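Local coordinates for protein putative non-ribosomal peptide synthetase (Actinomadura parvosata subsp. kistnae, PDB 6M7L) that probably takes part in non-ribosomal peptide biosynthesis, as a portion of a synthetase assembly line with the fold of a condensation domain, at residues A[250-255]-A[426-431]; A[272-277]-A[333-338]; A[372-377]-A[408-413]; A[376-381]-A[414-419]. All coordinates share one frame; numbering follows the deposited sequence.

Interaction 1: residues A[250-255]-A[426-431]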
# COMPACT_ATOMS: atom_id res chain seq x y z
N PRO A 250 -25.32 -5.41 4.58
CA PRO A 250 -24.25 -5.71 5.53
C PRO A 250 -24.48 -7.04 6.24
O PRO A 250 -25.61 -7.52 6.36
CB PRO A 250 -24.31 -4.54 6.51
CG PRO A 250 -25.73 -4.08 6.45
CD PRO A 250 -26.16 -4.29 5.03
N LEU A 251 -23.39 -7.63 6.70
CA LEU A 251 -23.43 -8.87 7.47
C LEU A 251 -22.37 -8.79 8.55
O LEU A 251 -21.17 -8.77 8.25
CB LEU A 251 -23.21 -10.09 6.57
CG LEU A 251 -23.46 -11.46 7.23
CD1 LEU A 251 -24.18 -12.39 6.27
CD2 LEU A 251 -22.16 -12.08 7.70
N ARG A 252 -22.81 -8.75 9.81
CA ARG A 252 -21.91 -8.66 10.95
C ARG A 252 -22.14 -9.85 11.88
O ARG A 252 -23.28 -10.23 12.15
CB ARG A 252 -22.12 -7.35 11.73
CG ARG A 252 -21.30 -6.19 11.21
CD ARG A 252 -21.31 -5.02 12.20
NE ARG A 252 -20.05 -4.28 12.17
CZ ARG A 252 -19.86 -3.14 11.51
NH1 ARG A 252 -20.86 -2.60 10.82
NH2 ARG A 252 -18.68 -2.54 11.55
N LEU A 253 -21.04 -10.43 12.35
CA LEU A 253 -21.07 -11.50 13.34
C LEU A 253 -20.25 -11.05 14.55
O LEU A 253 -19.08 -10.68 14.39
CB LEU A 253 -20.50 -12.80 12.77
CG LEU A 253 -20.58 -14.04 13.66
CD1 LEU A 253 -22.01 -14.56 13.73
CD2 LEU A 253 -19.63 -15.11 13.17
N PRO A 254 -20.82 -11.04 15.75
CA PRO A 254 -20.05 -10.60 16.92
C PRO A 254 -18.88 -11.52 17.20
O PRO A 254 -18.81 -12.66 16.72
CB PRO A 254 -21.08 -10.64 18.06
CG PRO A 254 -22.13 -11.59 17.59
CD PRO A 254 -22.20 -11.42 16.10
N ALA A 255 -17.93 -11.01 18.00
CA ALA A 255 -16.70 -11.75 18.26
C ALA A 255 -16.97 -13.05 19.00
O ALA A 255 -16.22 -14.02 18.83
CB ALA A 255 -15.72 -10.88 19.05
N GLY A 426 -14.48 -10.13 15.66
CA GLY A 426 -15.62 -9.79 14.83
C GLY A 426 -15.43 -10.19 13.38
O GLY A 426 -14.31 -10.22 12.85
N LEU A 427 -16.55 -10.51 12.72
CA LEU A 427 -16.57 -10.86 11.31
C LEU A 427 -17.51 -9.88 10.61
O LEU A 427 -18.73 -9.96 10.79
CB LEU A 427 -17.03 -12.31 11.12
CG LEU A 427 -16.66 -13.01 9.81
CD1 LEU A 427 -15.15 -13.11 9.67
CD2 LEU A 427 -17.30 -14.39 9.75
N VAL A 428 -16.95 -8.96 9.83
CA VAL A 428 -17.69 -7.86 9.23
C VAL A 428 -17.54 -7.92 7.72
O VAL A 428 -16.44 -8.10 7.20
CB VAL A 428 -17.22 -6.50 9.78
CG1 VAL A 428 -17.86 -5.36 9.01
CG2 VAL A 428 -17.54 -6.39 11.26
N GLY A 429 -18.65 -7.75 7.01
CA GLY A 429 -18.60 -7.74 5.56
C GLY A 429 -19.94 -7.40 4.95
O GLY A 429 -20.79 -6.77 5.58
N SER A 430 -20.12 -7.83 3.70
CA SER A 430 -21.30 -7.51 2.93
C SER A 430 -21.75 -8.72 2.13
O SER A 430 -20.92 -9.46 1.59
CB SER A 430 -21.04 -6.34 1.97
OG SER A 430 -20.73 -5.15 2.68
N LEU A 431 -23.07 -8.93 2.07
CA LEU A 431 -23.66 -9.92 1.19
C LEU A 431 -24.06 -9.21 -0.10
O LEU A 431 -25.08 -8.53 -0.16
CB LEU A 431 -24.86 -10.60 1.84
CG LEU A 431 -25.62 -11.56 0.93
CD1 LEU A 431 -24.71 -12.68 0.45
CD2 LEU A 431 -26.85 -12.12 1.62
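Against one face of the R252 guanidinium lies V428, whose CG1 stands 3.7 Å above the plane of the group, displaced from its middle toward the rim. The other methyl meets the arginine where the flat group begins, with V428 CG2 3.4 Å from R252 NE. Both side chains run alongside one another and point the same way, as neighbours can in a non-hydrogen-bonded antiparallel pair. A bend in the arginine chain at chi3 (147°) places NE near that methyl.

The backbones illustrate antiparallel pairing at the border of a mixed sheet. L251 and G429 exchange two bonds, L251 N to G429 O and G429 N to L251 O, each 3.0 Å long, but the second is bent to 140°. L253 N reaches L427 O at 2.8 Å, and L427 N returns to L253 O in a much straighter bond. Between these rungs R252 CA donates a CH...O contact to L427 O at 3.4 Å. On the face opposite R252 and V428, L253 CB meets L427 CB at 3.9 Å; here L251 and L253 pack on helix 440-459, while L427 packs on M272 and V276 of helix 272-288.

Past L253 the strand stops, and P254 takes the N-cap position of the next helix. A255 CB there approaches G426 N at 3.7 Å. G426 has a phi of 96°, at which a CB would press on the carbonyl oxygen of the preceding residue.

Chemically the pairing is two-sided: leucines pack against the helices, while on the other face aliphatic valine carbons cover part of the charged group of the exposed R252.

Interaction 2: residues A[272-277]-A[333-338]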
# COMPACT_ATOMS: atom_id res chain seq x y z
N MET A 272 -10.82 -19.89 9.01
CA MET A 272 -12.10 -19.21 9.14
C MET A 272 -12.90 -19.29 7.84
O MET A 272 -14.13 -19.38 7.88
CB MET A 272 -11.90 -17.76 9.56
CG MET A 272 -12.03 -17.53 11.05
SD MET A 272 -13.61 -18.14 11.68
CE MET A 272 -14.76 -17.12 10.76
N PHE A 273 -12.21 -19.25 6.70
CA PHE A 273 -12.88 -19.48 5.42
C PHE A 273 -13.60 -20.81 5.42
O PHE A 273 -14.75 -20.90 4.98
CB PHE A 273 -11.86 -19.41 4.28
CG PHE A 273 -12.48 -19.54 2.91
CD1 PHE A 273 -12.63 -20.78 2.31
CD2 PHE A 273 -12.90 -18.41 2.22
CE1 PHE A 273 -13.19 -20.89 1.05
CE2 PHE A 273 -13.46 -18.52 0.96
CZ PHE A 273 -13.60 -19.76 0.37
N THR A 274 -12.95 -21.86 5.93
CA THR A 274 -13.59 -23.17 5.99
C THR A 274 -14.81 -23.15 6.90
O THR A 274 -15.81 -23.83 6.63
CB THR A 274 -12.58 -24.22 6.47
OG1 THR A 274 -11.38 -24.11 5.70
CG2 THR A 274 -13.15 -25.62 6.30
N ALA A 275 -14.76 -22.38 7.99
CA ALA A 275 -15.89 -22.31 8.90
C ALA A 275 -17.09 -21.62 8.25
O ALA A 275 -18.23 -22.10 8.38
CB ALA A 275 -15.49 -21.58 10.18
N VAL A 276 -16.86 -20.51 7.55
CA VAL A 276 -17.95 -19.83 6.87
C VAL A 276 -18.40 -20.61 5.64
O VAL A 276 -19.59 -20.64 5.30
CB VAL A 276 -17.54 -18.39 6.50
CG1 VAL A 276 -18.67 -17.67 5.79
CG2 VAL A 276 -17.12 -17.63 7.75
N HIS A 277 -17.45 -21.26 4.95
CA HIS A 277 -17.79 -22.12 3.82
C HIS A 277 -18.76 -23.21 4.25
O HIS A 277 -19.78 -23.45 3.59
CB HIS A 277 -16.51 -22.72 3.24
CG HIS A 277 -16.73 -23.61 2.05
ND1 HIS A 277 -17.97 -23.91 1.55
CD2 HIS A 277 -15.84 -24.26 1.26
CE1 HIS A 277 -17.85 -24.71 0.50
NE2 HIS A 277 -16.56 -24.94 0.31
N GLU A 333 -18.38 -32.21 10.69
CA GLU A 333 -18.15 -33.10 9.56
C GLU A 333 -18.20 -32.33 8.24
O GLU A 333 -17.41 -32.61 7.33
CB GLU A 333 -19.18 -34.23 9.56
CG GLU A 333 -18.93 -35.31 8.53
CD GLU A 333 -19.87 -36.48 8.69
OE1 GLU A 333 -20.80 -36.39 9.53
OE2 GLU A 333 -19.69 -37.50 7.98
N ILE A 334 -19.10 -31.36 8.12
CA ILE A 334 -19.15 -30.52 6.93
C ILE A 334 -17.90 -29.65 6.85
O ILE A 334 -17.36 -29.40 5.77
CB ILE A 334 -20.44 -29.68 6.92
CG1 ILE A 334 -21.66 -30.60 6.89
CG2 ILE A 334 -20.45 -28.73 5.73
CD1 ILE A 334 -22.97 -29.89 7.01
N LEU A 335 -17.42 -29.17 8.01
CA LEU A 335 -16.17 -28.42 8.04
C LEU A 335 -15.02 -29.25 7.49
O LEU A 335 -14.11 -28.72 6.85
CB LEU A 335 -15.88 -27.96 9.47
CG LEU A 335 -15.03 -26.71 9.68
CD1 LEU A 335 -15.36 -26.10 11.03
CD2 LEU A 335 -13.55 -27.03 9.59
N GLY A 336 -15.05 -30.56 7.74
CA GLY A 336 -14.01 -31.43 7.18
C GLY A 336 -14.13 -31.56 5.67
O GLY A 336 -13.13 -31.46 4.95
N ARG A 337 -15.35 -31.79 5.18
CA ARG A 337 -15.55 -31.88 3.74
C ARG A 337 -15.17 -30.57 3.05
O ARG A 337 -14.57 -30.58 1.97
CB ARG A 337 -17.01 -32.24 3.43
CG ARG A 337 -17.59 -33.33 4.31
CD ARG A 337 -18.13 -34.49 3.49
NE ARG A 337 -18.87 -35.44 4.33
CZ ARG A 337 -20.19 -35.58 4.31
NH1 ARG A 337 -20.93 -34.84 3.49
NH2 ARG A 337 -20.78 -36.46 5.10
N ALA A 338 -15.51 -29.44 3.66
CA ALA A 338 -15.10 -28.15 3.12
C ALA A 338 -13.58 -28.02 3.11
O ALA A 338 -13.00 -27.57 2.11
CB ALA A 338 -15.73 -27.01 3.92
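Two crossing helices of the C-terminal half of a condensation-domain fold meet where T274 of helix 272-288 packs on L335 and A338 of helix 331-346. Condensation domains are built from two halves resembling chloramphenicol acetyltransferase, and in this one helix 272-288 rests on a mixed sheet of the C-terminal half, where M272, F273 and V276 meet strands 374-380 and 410-418. Helix 331-346 is attached to another side of it, the two short segments running at 119° to each other with axes 8.6 Å apart at closest approach.

The joint is entirely buried, with the small residues T274 and A338 at its middle and L335 and H277 beside them. T274 presents its methyl: with CG2 anti to the backbone N, the branch reaches L335 CD2 at 3.6 Å and A338 CB at 3.8 Å. The T274 and L335 side chains cross at about a right angle, and the same T274 CG2 also abuts the backbone oxygen L335 O. Its hydroxyl is turned elsewhere, OG1 being hydrogen-bonded to T271 OG1. L335 adds its second methyl, CD1, which comes within 4.4 Å of A275 CA.

One turn further along, H277 contributes a flat surface and also touches L321 and V323 of strand 317-324. A338 CB settles over a face of the H277 ring as a CH-pi contact, 4.1 Å from the ring centroid and 22° off its normal, and nearest to CD2.

Interaction 3: residues A[372-377]-A[408-413]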
# COMPACT_ATOMS: atom_id res chain seq x y z
N PHE A 372 -20.96 -22.59 -10.20
CA PHE A 372 -21.43 -22.03 -8.95
C PHE A 372 -22.09 -20.68 -9.21
O PHE A 372 -21.76 -19.98 -10.16
CB PHE A 372 -20.30 -21.87 -7.91
CG PHE A 372 -19.14 -21.05 -8.39
CD1 PHE A 372 -19.14 -19.67 -8.24
CD2 PHE A 372 -18.04 -21.65 -8.97
CE1 PHE A 372 -18.08 -18.91 -8.68
CE2 PHE A 372 -16.96 -20.89 -9.40
CZ PHE A 372 -16.98 -19.52 -9.26
N GLN A 373 -23.05 -20.35 -8.35
CA GLN A 373 -23.73 -19.07 -8.39
C GLN A 373 -23.53 -18.26 -7.12
O GLN A 373 -23.94 -17.10 -7.07
CB GLN A 373 -25.24 -19.26 -8.63
CG GLN A 373 -25.58 -19.96 -9.93
CD GLN A 373 -25.28 -21.45 -9.89
OE1 GLN A 373 -25.62 -22.14 -8.93
NE2 GLN A 373 -24.62 -21.95 -10.93
N VAL A 374 -22.91 -18.85 -6.10
CA VAL A 374 -22.58 -18.18 -4.85
C VAL A 374 -21.07 -18.24 -4.68
O VAL A 374 -20.45 -19.28 -4.92
CB VAL A 374 -23.30 -18.83 -3.65
CG1 VAL A 374 -22.90 -18.16 -2.35
CG2 VAL A 374 -24.81 -18.77 -3.85
N ALA A 375 -20.48 -17.12 -4.29
CA ALA A 375 -19.04 -17.05 -4.06
C ALA A 375 -18.77 -16.44 -2.69
O ALA A 375 -19.58 -15.67 -2.16
CB ALA A 375 -18.33 -16.24 -5.15
N LEU A 376 -17.63 -16.81 -2.12
CA LEU A 376 -17.26 -16.39 -0.77
C LEU A 376 -15.84 -15.84 -0.77
O LEU A 376 -14.92 -16.49 -1.28
CB LEU A 376 -17.37 -17.57 0.21
CG LEU A 376 -16.75 -17.38 1.59
CD1 LEU A 376 -17.39 -16.21 2.33
CD2 LEU A 376 -16.87 -18.66 2.40
N GLN A 377 -15.68 -14.65 -0.21
CA GLN A 377 -14.37 -14.07 0.05
C GLN A 377 -14.23 -13.83 1.55
O GLN A 377 -15.08 -13.18 2.16
CB GLN A 377 -14.16 -12.76 -0.71
CG GLN A 377 -14.53 -12.80 -2.18
CD GLN A 377 -13.87 -13.93 -2.94
OE1 GLN A 377 -14.51 -14.59 -3.77
NE2 GLN A 377 -12.59 -14.16 -2.68
N LEU A 408 -22.82 -13.68 -10.57
CA LEU A 408 -23.24 -14.48 -9.44
C LEU A 408 -24.56 -13.98 -8.89
O LEU A 408 -24.96 -12.83 -9.09
CB LEU A 408 -22.17 -14.45 -8.35
CG LEU A 408 -20.78 -14.91 -8.79
CD1 LEU A 408 -19.72 -14.32 -7.88
CD2 LEU A 408 -20.70 -16.43 -8.79
N ASP A 409 -25.27 -14.87 -8.19
CA ASP A 409 -26.46 -14.45 -7.46
C ASP A 409 -26.09 -13.85 -6.11
O ASP A 409 -26.72 -12.88 -5.67
CB ASP A 409 -27.41 -15.64 -7.26
CG ASP A 409 -27.65 -16.40 -8.54
OD1 ASP A 409 -27.46 -15.82 -9.62
OD2 ASP A 409 -28.02 -17.59 -8.46
N LEU A 410 -25.08 -14.42 -5.46
CA LEU A 410 -24.66 -13.99 -4.14
C LEU A 410 -23.15 -14.02 -4.06
O LEU A 410 -22.51 -14.98 -4.52
CB LEU A 410 -25.27 -14.89 -3.05
CG LEU A 410 -26.80 -14.87 -2.98
CD1 LEU A 410 -27.31 -16.06 -2.18
CD2 LEU A 410 -27.28 -13.56 -2.37
N TRP A 411 -22.57 -12.97 -3.48
CA TRP A 411 -21.13 -12.88 -3.28
C TRP A 411 -20.91 -12.41 -1.84
O TRP A 411 -21.06 -11.22 -1.55
CB TRP A 411 -20.48 -11.95 -4.29
CG TRP A 411 -19.01 -12.20 -4.46
CD1 TRP A 411 -18.26 -13.12 -3.78
CD2 TRP A 411 -18.12 -11.54 -5.36
NE1 TRP A 411 -16.96 -13.08 -4.21
CE2 TRP A 411 -16.84 -12.11 -5.18
CE3 TRP A 411 -18.27 -10.52 -6.30
CZ2 TRP A 411 -15.73 -11.69 -5.90
CZ3 TRP A 411 -17.16 -10.10 -7.02
CH2 TRP A 411 -15.91 -10.69 -6.81
N LEU A 412 -20.56 -13.33 -0.96
CA LEU A 412 -20.34 -13.02 0.45
C LEU A 412 -18.88 -12.65 0.65
O LEU A 412 -17.99 -13.50 0.53
CB LEU A 412 -20.74 -14.21 1.32
CG LEU A 412 -20.53 -14.03 2.82
CD1 LEU A 412 -21.27 -12.81 3.34
CD2 LEU A 412 -20.95 -15.28 3.56
N LYS A 413 -18.63 -11.38 0.95
CA LYS A 413 -17.29 -10.85 1.19
C LYS A 413 -17.19 -10.45 2.65
O LYS A 413 -17.90 -9.54 3.10
CB LYS A 413 -17.01 -9.66 0.28
CG LYS A 413 -17.18 -9.94 -1.20
CD LYS A 413 -17.39 -8.65 -1.98
CE LYS A 413 -17.12 -8.84 -3.46
NZ LYS A 413 -17.53 -7.66 -4.27
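W411 and Q377 form the side-chain hydrogen bond of this contact: the indole NE1 of W411 donates to Q377 OE1 at 2.9 Å, with an N-H...O angle of 161°. The acceptor lies in the indole plane, and the donor arrives on a lone pair of the oxygen, the amide plane standing at 89° to the ring. A second donor, the backbone N of R298, also binds OE1, so two N-H groups grip that oxygen. Q377 reaches its partner by a bend at chi2 (-53°) that brings CD round toward the indole.

The W411 ring is also held from both faces. K413 CE lies 3.4 Å above its centre, and L408 CD1 covers the opposite face nearer the rim.

Q377, W411 and K413 sit on strands 374-380 and 410-418, parallel neighbours in the mixed sheet of the C-terminal half of the condensation-domain fold. The backbone ladder alternates between them: A375 N bonds to L410 O at 3.0 Å, L412 N to A375 O at 2.8 Å, and Q377 N to L412 O at 2.7 Å. At the entrance to the ladder Q373 O receives two donors, D409 N at 2.8 Å and, weakly, L410 N.

Several other polar atoms find partners beyond the pair. D409 OD2, though 3.2 Å from Q373 CB, has its salt bridge with R238, while Q373 NE2 binds the backbone oxygen of H369. L376 O is hydrogen-bonded to T297 OG1, while the L376 side chain lies beside that of L412.

Interaction 4: residues A[376-381]-A[414-419]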
# COMPACT_ATOMS: atom_id res chain seq x y z
N LEU A 376 -17.63 -16.81 -2.12
CA LEU A 376 -17.26 -16.39 -0.77
C LEU A 376 -15.84 -15.84 -0.77
O LEU A 376 -14.92 -16.49 -1.28
CB LEU A 376 -17.37 -17.57 0.21
CG LEU A 376 -16.75 -17.38 1.59
CD1 LEU A 376 -17.39 -16.21 2.33
CD2 LEU A 376 -16.87 -18.66 2.40
N GLN A 377 -15.68 -14.65 -0.21
CA GLN A 377 -14.37 -14.07 0.05
C GLN A 377 -14.23 -13.83 1.55
O GLN A 377 -15.08 -13.18 2.16
CB GLN A 377 -14.16 -12.76 -0.71
CG GLN A 377 -14.53 -12.80 -2.18
CD GLN A 377 -13.87 -13.93 -2.94
OE1 GLN A 377 -14.51 -14.59 -3.77
NE2 GLN A 377 -12.59 -14.16 -2.68
N LEU A 378 -13.16 -14.37 2.14
CA LEU A 378 -12.84 -14.14 3.54
C LEU A 378 -11.43 -13.58 3.60
O LEU A 378 -10.46 -14.29 3.32
CB LEU A 378 -12.97 -15.43 4.36
CG LEU A 378 -12.90 -15.27 5.88
CD1 LEU A 378 -13.92 -16.17 6.55
CD2 LEU A 378 -11.50 -15.58 6.39
N ASP A 379 -11.31 -12.30 3.95
CA ASP A 379 -10.05 -11.59 3.93
C ASP A 379 -9.62 -11.22 5.34
O ASP A 379 -10.45 -10.83 6.17
CB ASP A 379 -10.14 -10.33 3.08
CG ASP A 379 -10.58 -10.62 1.66
OD1 ASP A 379 -10.15 -11.66 1.11
OD2 ASP A 379 -11.35 -9.82 1.09
N GLU A 380 -8.32 -11.34 5.61
CA GLU A 380 -7.74 -10.75 6.80
C GLU A 380 -7.62 -9.24 6.59
O GLU A 380 -7.47 -8.76 5.47
CB GLU A 380 -6.37 -11.35 7.10
CG GLU A 380 -6.19 -12.80 6.64
CD GLU A 380 -6.95 -13.80 7.50
OE1 GLU A 380 -7.97 -14.35 7.01
OE2 GLU A 380 -6.54 -14.03 8.66
N ASP A 381 -7.70 -8.49 7.69
CA ASP A 381 -7.60 -7.05 7.59
C ASP A 381 -6.21 -6.65 7.09
O ASP A 381 -5.20 -7.24 7.49
CB ASP A 381 -7.88 -6.40 8.95
CG ASP A 381 -8.60 -5.07 8.82
OD1 ASP A 381 -8.71 -4.56 7.68
OD2 ASP A 381 -9.07 -4.54 9.85
N LEU A 414 -16.30 -11.10 3.39
CA LEU A 414 -16.20 -10.90 4.83
C LEU A 414 -14.77 -10.56 5.23
O LEU A 414 -13.81 -11.08 4.65
CB LEU A 414 -16.67 -12.13 5.60
CG LEU A 414 -18.16 -12.44 5.46
CD1 LEU A 414 -18.50 -13.80 6.04
CD2 LEU A 414 -18.98 -11.35 6.13
N LEU A 415 -14.64 -9.68 6.22
CA LEU A 415 -13.35 -9.34 6.81
C LEU A 415 -13.17 -10.11 8.11
O LEU A 415 -14.03 -10.07 9.00
CB LEU A 415 -13.25 -7.83 7.08
CG LEU A 415 -12.85 -6.94 5.91
CD1 LEU A 415 -13.05 -5.48 6.27
CD2 LEU A 415 -11.40 -7.21 5.52
N ASP A 416 -12.05 -10.83 8.21
CA ASP A 416 -11.75 -11.65 9.38
C ASP A 416 -10.91 -10.82 10.35
O ASP A 416 -9.67 -10.89 10.38
CB ASP A 416 -11.04 -12.93 8.96
CG ASP A 416 -10.85 -13.91 10.10
OD1 ASP A 416 -11.41 -13.68 11.19
OD2 ASP A 416 -10.12 -14.90 9.91
N HIS A 417 -11.60 -10.02 11.16
CA HIS A 417 -10.92 -9.15 12.11
C HIS A 417 -10.29 -9.96 13.23
O HIS A 417 -10.89 -10.91 13.75
CB HIS A 417 -11.90 -8.13 12.70
CG HIS A 417 -12.29 -7.05 11.75
ND1 HIS A 417 -11.40 -6.46 10.87
CD2 HIS A 417 -13.48 -6.44 11.53
CE1 HIS A 417 -12.02 -5.54 10.16
NE2 HIS A 417 -13.29 -5.51 10.54
N ARG A 418 -9.07 -9.58 13.62
CA ARG A 418 -8.33 -10.27 14.66
C ARG A 418 -7.71 -9.28 15.62
O ARG A 418 -7.38 -8.14 15.25
CB ARG A 418 -7.23 -11.17 14.07
CG ARG A 418 -7.73 -12.27 13.15
CD ARG A 418 -8.61 -13.26 13.89
NE ARG A 418 -9.01 -14.37 13.02
CZ ARG A 418 -8.35 -15.52 12.93
NH1 ARG A 418 -8.79 -16.47 12.11
NH2 ARG A 418 -7.26 -15.73 13.66
N THR A 419 -7.55 -9.71 16.87
CA THR A 419 -6.70 -8.99 17.81
C THR A 419 -5.24 -9.27 17.48
O THR A 419 -4.92 -10.20 16.73
CB THR A 419 -7.02 -9.41 19.25
OG1 THR A 419 -8.44 -9.58 19.40
CG2 THR A 419 -6.56 -8.36 20.25
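L414 and Q377 begin the rungs of this segment pair, L414 N bonding to Q377 O at 2.7 Å. The carbonyl of L414 then answers D379 N at 2.9 Å, so both backbone polar atoms of this residue are used by the neighbouring strand. The L414 side chain packs against L427 of strand 424-434.

L415 follows on the other face. Its CD2 rests near D379 CB, while L415 CB lies 4.0 Å above one face of the H417 ring, toward the rim.

D416 carries the next bond, from its N to D379 O at 2.6 Å. It lies on the same sheet face as L378, whose CD2 touches D416 CB at 3.7 Å. Beside it E380 brings a like charge, E380 OE1 and D416 OD2 being 3.7 Å apart. H258 adds a weak bond to D416 OD1.

H417 meets D381 at its ring edge, H417 CE1 lying 3.1 Å from D381 OD2, with the carboxylate and ring planes 51° apart.

R418 probably offsets the repulsion between E380 and D416. R418 NE bonds to D416 OD1 at 3.1 Å, nearly straight at 170° and coming from above the carboxylate plane, and R418 NH1 adds a weak bond to D416 OD2 that makes the pair a salt bridge. R418 is further tied by its NH2 to G422 O, near the turn into strand 424-434.

Parallel pairing of this kind, with exposed acids D379, E380 and D381 on one side and buried D416 on the other, closes the condensation-domain sheet ordered 246-253, 424-434, 410-418, 374-380.

Following the chain, strand 246-253 supplies the first half of interaction 1, which remains open until 426-431; the other three contacts nest within that loop. Interaction 2 opens at 272-277 and closes at 333-338, before residues 372-381 start interactions 3 and 4. These two share L376 and Q377 and are closed in turn by 408-413 and 414-419, so their loops overlap in a stagger, neither nested in the other, because parallel strands keep the same order. After strand 410-418 the chain turns back into strand 424-434, which pairs with both it and strand 246-253, so interactions 1, 3 and 4 extend one mixed sheet. Helix 272-288 of interaction 2 joins them by packing F273 and V276 on L376, and M272 and V276 on L427.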